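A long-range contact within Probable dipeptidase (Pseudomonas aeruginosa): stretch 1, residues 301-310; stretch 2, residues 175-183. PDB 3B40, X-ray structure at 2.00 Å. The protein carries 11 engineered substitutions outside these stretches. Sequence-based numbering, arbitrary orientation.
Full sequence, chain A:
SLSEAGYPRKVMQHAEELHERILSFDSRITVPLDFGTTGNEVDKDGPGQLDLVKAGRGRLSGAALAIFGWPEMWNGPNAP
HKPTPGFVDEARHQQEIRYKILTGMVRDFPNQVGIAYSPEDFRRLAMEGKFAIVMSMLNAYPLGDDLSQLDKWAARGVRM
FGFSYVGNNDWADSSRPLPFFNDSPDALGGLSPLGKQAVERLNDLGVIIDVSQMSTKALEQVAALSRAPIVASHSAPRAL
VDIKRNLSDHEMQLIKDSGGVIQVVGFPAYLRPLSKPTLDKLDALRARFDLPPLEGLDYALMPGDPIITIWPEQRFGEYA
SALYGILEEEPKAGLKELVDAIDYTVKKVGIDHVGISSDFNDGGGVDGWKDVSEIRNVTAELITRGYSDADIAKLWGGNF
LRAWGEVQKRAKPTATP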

# COMPACT_ATOMS: atom_id res chain seq x y z
N LEU A 301 -16.46 2.36 5.49
CA LEU A 301 -15.14 2.95 5.19
C LEU A 301 -15.07 3.53 3.80
O LEU A 301 -14.11 4.20 3.44
CB LEU A 301 -14.02 1.93 5.42
CG LEU A 301 -13.90 1.32 6.82
CD1 LEU A 301 -12.82 0.23 6.86
CD2 LEU A 301 -13.60 2.38 7.87
N MET A 302 -16.10 3.25 2.99
CA MET A 302 -16.15 3.74 1.63
C MET A 302 -17.60 3.67 1.18
O MET A 302 -18.38 2.89 1.73
CB MET A 302 -15.27 2.85 0.74
CG MET A 302 -15.87 1.45 0.56
SD MET A 302 -15.36 0.66 -0.96
CE MET A 302 -16.13 -0.96 -0.71
N PRO A 303 -18.01 4.55 0.24
CA PRO A 303 -19.35 4.42 -0.34
C PRO A 303 -19.50 3.17 -1.21
O PRO A 303 -19.40 3.26 -2.43
CB PRO A 303 -19.48 5.70 -1.18
CG PRO A 303 -18.07 6.13 -1.44
CD PRO A 303 -17.31 5.75 -0.24
N GLY A 304 -19.78 2.03 -0.58
CA GLY A 304 -19.73 0.72 -1.27
C GLY A 304 -21.07 0.09 -1.62
O GLY A 304 -21.14 -0.92 -2.34
N ASP A 305 -22.16 0.66 -1.12
CA ASP A 305 -23.50 0.08 -1.37
C ASP A 305 -23.78 -0.02 -2.85
O ASP A 305 -23.63 0.96 -3.58
CB ASP A 305 -24.59 0.89 -0.69
CG ASP A 305 -24.42 0.95 0.80
OD1 ASP A 305 -25.22 0.30 1.50
OD2 ASP A 305 -23.48 1.64 1.28
N PRO A 306 -24.11 -1.23 -3.32
CA PRO A 306 -24.37 -1.54 -4.73
C PRO A 306 -25.37 -0.62 -5.42
O PRO A 306 -25.14 -0.20 -6.55
CB PRO A 306 -24.86 -3.00 -4.68
CG PRO A 306 -24.09 -3.55 -3.53
CD PRO A 306 -24.16 -2.46 -2.50
N ILE A 307 -26.47 -0.31 -4.74
CA ILE A 307 -27.51 0.59 -5.29
C ILE A 307 -26.96 1.97 -5.65
O ILE A 307 -27.53 2.65 -6.50
CB ILE A 307 -28.71 0.72 -4.30
CG1 ILE A 307 -29.95 1.36 -4.97
CG2 ILE A 307 -28.31 1.51 -3.07
CD1 ILE A 307 -30.54 0.58 -6.04
N ILE A 308 -25.83 2.37 -5.06
CA ILE A 308 -25.23 3.71 -5.33
C ILE A 308 -24.96 3.87 -6.84
O ILE A 308 -24.90 4.98 -7.37
CB ILE A 308 -23.98 3.96 -4.43
CG1 ILE A 308 -24.40 4.11 -2.95
CG2 ILE A 308 -23.18 5.17 -4.92
CD1 ILE A 308 -23.25 4.15 -1.93
N THR A 309 -24.87 2.76 -7.58
CA THR A 309 -24.63 2.90 -9.03
C THR A 309 -25.72 3.69 -9.79
O THR A 309 -25.44 4.29 -10.84
CB THR A 309 -24.42 1.53 -9.74
OG1 THR A 309 -23.95 1.76 -11.09
CG2 THR A 309 -25.73 0.71 -9.78
N ILE A 310 -26.94 3.71 -9.26
CA ILE A 310 -28.06 4.45 -9.91
C ILE A 310 -28.19 5.93 -9.50
O ILE A 310 -28.95 6.68 -10.13
CB ILE A 310 -29.46 3.75 -9.74
CG1 ILE A 310 -29.97 3.85 -8.29
CG2 ILE A 310 -29.35 2.28 -10.13
CD1 ILE A 310 -31.49 3.66 -8.14
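Stretch 2, residues 175-183: SRPLPFFND

Stretch 2 meets stretch 1 as one irregular chain laid against another, each mostly loop and each containing a short 3-10 segment, 179-181 near the end of stretch 2 and 306-310 closing stretch 1. The two run in the same general sense: Leu-178 comes opposite Gly-304, with their CA atoms 5.8 Å apart, and Pro-179 comes opposite Thr-309, where CA to CA is 4.8 Å. A single step in stretch 2 is therefore matched by five in stretch 1, because stretch 1 bends around one residue.

That residue is Pro-179, which has the largest covered area of the contact. Its CA-to-CB bond points toward stretch 1, and its ring, C-gamma endo, is held by backbone as much as by side chains. Pro-179 CG lies 3.1 Å from Pro-303 O and 3.7 Å from Gly-304 C, while Pro-179 CB is 3.2 Å from Asp-305 O. Ile-308 adds an apolar contact, its CB 3.9 Å from Pro-179 CG. The rule to read here is that a proline ring can pack against main-chain carbonyls, and one of them, Asp-305 O, already accepts a hydrogen bond from Ile-308 N at 3.0 Å.

Met-302 anchors the earlier part of stretch 2. With chi1 p and both chi2 and chi3 t, its extended side chain reaches across three consecutive residues: SD is 4.0 Å from Arg-176 CB and 3.9 Å from Leu-178 CD2, and CE is 3.9 Å from Pro-177 O. Leu-178 directs its CA-to-CB bond away from stretch 1, yet the end of its side chain comes nearer and makes the apolar contact with the sulfur. Gly-304 leaves space for this arrangement; an ideal CB there would lie 2.9 Å from Met-302 CE, a clash within stretch 1 itself.

Thr-309 secures the far end. Its OG1 donates a hydrogen bond of 2.8 Å to Asn-182 OD1, the one direct hydrogen bond between the stretches. Thr-309 CA also makes a CA-H...O contact of 3.3 Å with Pro-179 O, a carbonyl that accepts a hydrogen bond from Asn-182 N at 3.0 Å. The turn thus presents its backbone oxygen and the asparagine side chain to the same threonine. Asn-182 has positive phi and psi, 61° and 33°, and its side chain extends its end nearer to stretch 1. A water adds a polar link beside this site, donating to Pro-306 O at 2.8 Å and to Asp-183 O at 3.3 Å.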

# COMPACT_ATOMS: atom_id res chain seq x y z
N SER A 175 -10.84 -6.15 -3.99
CA SER A 175 -11.53 -6.42 -2.74
C SER A 175 -12.55 -5.31 -2.43
O SER A 175 -13.44 -5.47 -1.58
CB SER A 175 -10.52 -6.58 -1.60
OG SER A 175 -9.79 -5.37 -1.34
N ARG A 176 -12.42 -4.18 -3.14
CA ARG A 176 -13.30 -3.02 -2.91
C ARG A 176 -13.88 -2.56 -4.22
O ARG A 176 -13.43 -1.53 -4.77
CB ARG A 176 -12.52 -1.89 -2.24
CG ARG A 176 -12.25 -2.15 -0.75
CD ARG A 176 -11.57 -0.95 -0.11
NE ARG A 176 -10.18 -0.81 -0.57
CZ ARG A 176 -9.33 0.11 -0.12
NH1 ARG A 176 -8.08 0.16 -0.59
NH2 ARG A 176 -9.74 1.00 0.79
N PRO A 177 -14.87 -3.32 -4.74
CA PRO A 177 -15.58 -2.87 -5.94
C PRO A 177 -16.29 -1.54 -5.64
O PRO A 177 -16.85 -1.35 -4.53
CB PRO A 177 -16.61 -4.01 -6.23
CG PRO A 177 -16.63 -4.90 -5.05
CD PRO A 177 -15.39 -4.59 -4.19
N LEU A 178 -16.21 -0.61 -6.58
CA LEU A 178 -16.91 0.66 -6.39
C LEU A 178 -18.21 0.78 -7.18
O LEU A 178 -18.21 0.72 -8.42
CB LEU A 178 -16.06 1.84 -6.83
CG LEU A 178 -14.90 2.30 -5.99
CD1 LEU A 178 -14.54 3.71 -6.51
CD2 LEU A 178 -15.28 2.30 -4.50
N PRO A 179 -19.32 1.04 -6.46
CA PRO A 179 -20.61 1.21 -7.12
C PRO A 179 -20.65 2.45 -8.02
O PRO A 179 -21.38 2.46 -9.00
CB PRO A 179 -21.58 1.34 -5.95
CG PRO A 179 -20.78 1.85 -4.82
CD PRO A 179 -19.41 1.23 -5.00
N PHE A 180 -19.83 3.46 -7.72
CA PHE A 180 -19.63 4.59 -8.64
C PHE A 180 -19.07 4.20 -10.03
O PHE A 180 -19.31 4.91 -11.03
CB PHE A 180 -18.73 5.63 -7.97
CG PHE A 180 -18.74 6.98 -8.66
CD1 PHE A 180 -19.89 7.78 -8.63
CD2 PHE A 180 -17.60 7.45 -9.29
CE1 PHE A 180 -19.91 9.05 -9.27
CE2 PHE A 180 -17.61 8.72 -9.94
CZ PHE A 180 -18.76 9.51 -9.91
N PHE A 181 -18.31 3.10 -10.11
CA PHE A 181 -17.78 2.57 -11.39
C PHE A 181 -18.72 1.50 -12.01
O PHE A 181 -18.36 0.82 -12.98
CB PHE A 181 -16.41 1.91 -11.17
CG PHE A 181 -15.32 2.87 -10.72
CD1 PHE A 181 -15.48 4.26 -10.85
CD2 PHE A 181 -14.10 2.37 -10.22
CE1 PHE A 181 -14.45 5.13 -10.43
CE2 PHE A 181 -13.07 3.22 -9.81
CZ PHE A 181 -13.25 4.61 -9.92
N ASN A 182 -19.88 1.33 -11.38
CA ASN A 182 -20.87 0.28 -11.70
C ASN A 182 -20.29 -1.13 -11.51
O ASN A 182 -20.65 -2.07 -12.20
CB ASN A 182 -21.48 0.50 -13.11
CG ASN A 182 -22.70 -0.39 -13.37
OD1 ASN A 182 -23.48 -0.65 -12.46
ND2 ASN A 182 -22.84 -0.88 -14.61
N ASP A 183 -19.39 -1.28 -10.54
CA ASP A 183 -18.70 -2.57 -10.29
C ASP A 183 -19.66 -3.61 -9.72
O ASP A 183 -20.54 -3.27 -8.92
CB ASP A 183 -17.55 -2.39 -9.30
CG ASP A 183 -16.31 -1.78 -9.92
OD1 ASP A 183 -16.26 -1.58 -11.15
OD2 ASP A 183 -15.34 -1.52 -9.17
O HOH W 1 -23.19 -1.52 -8.11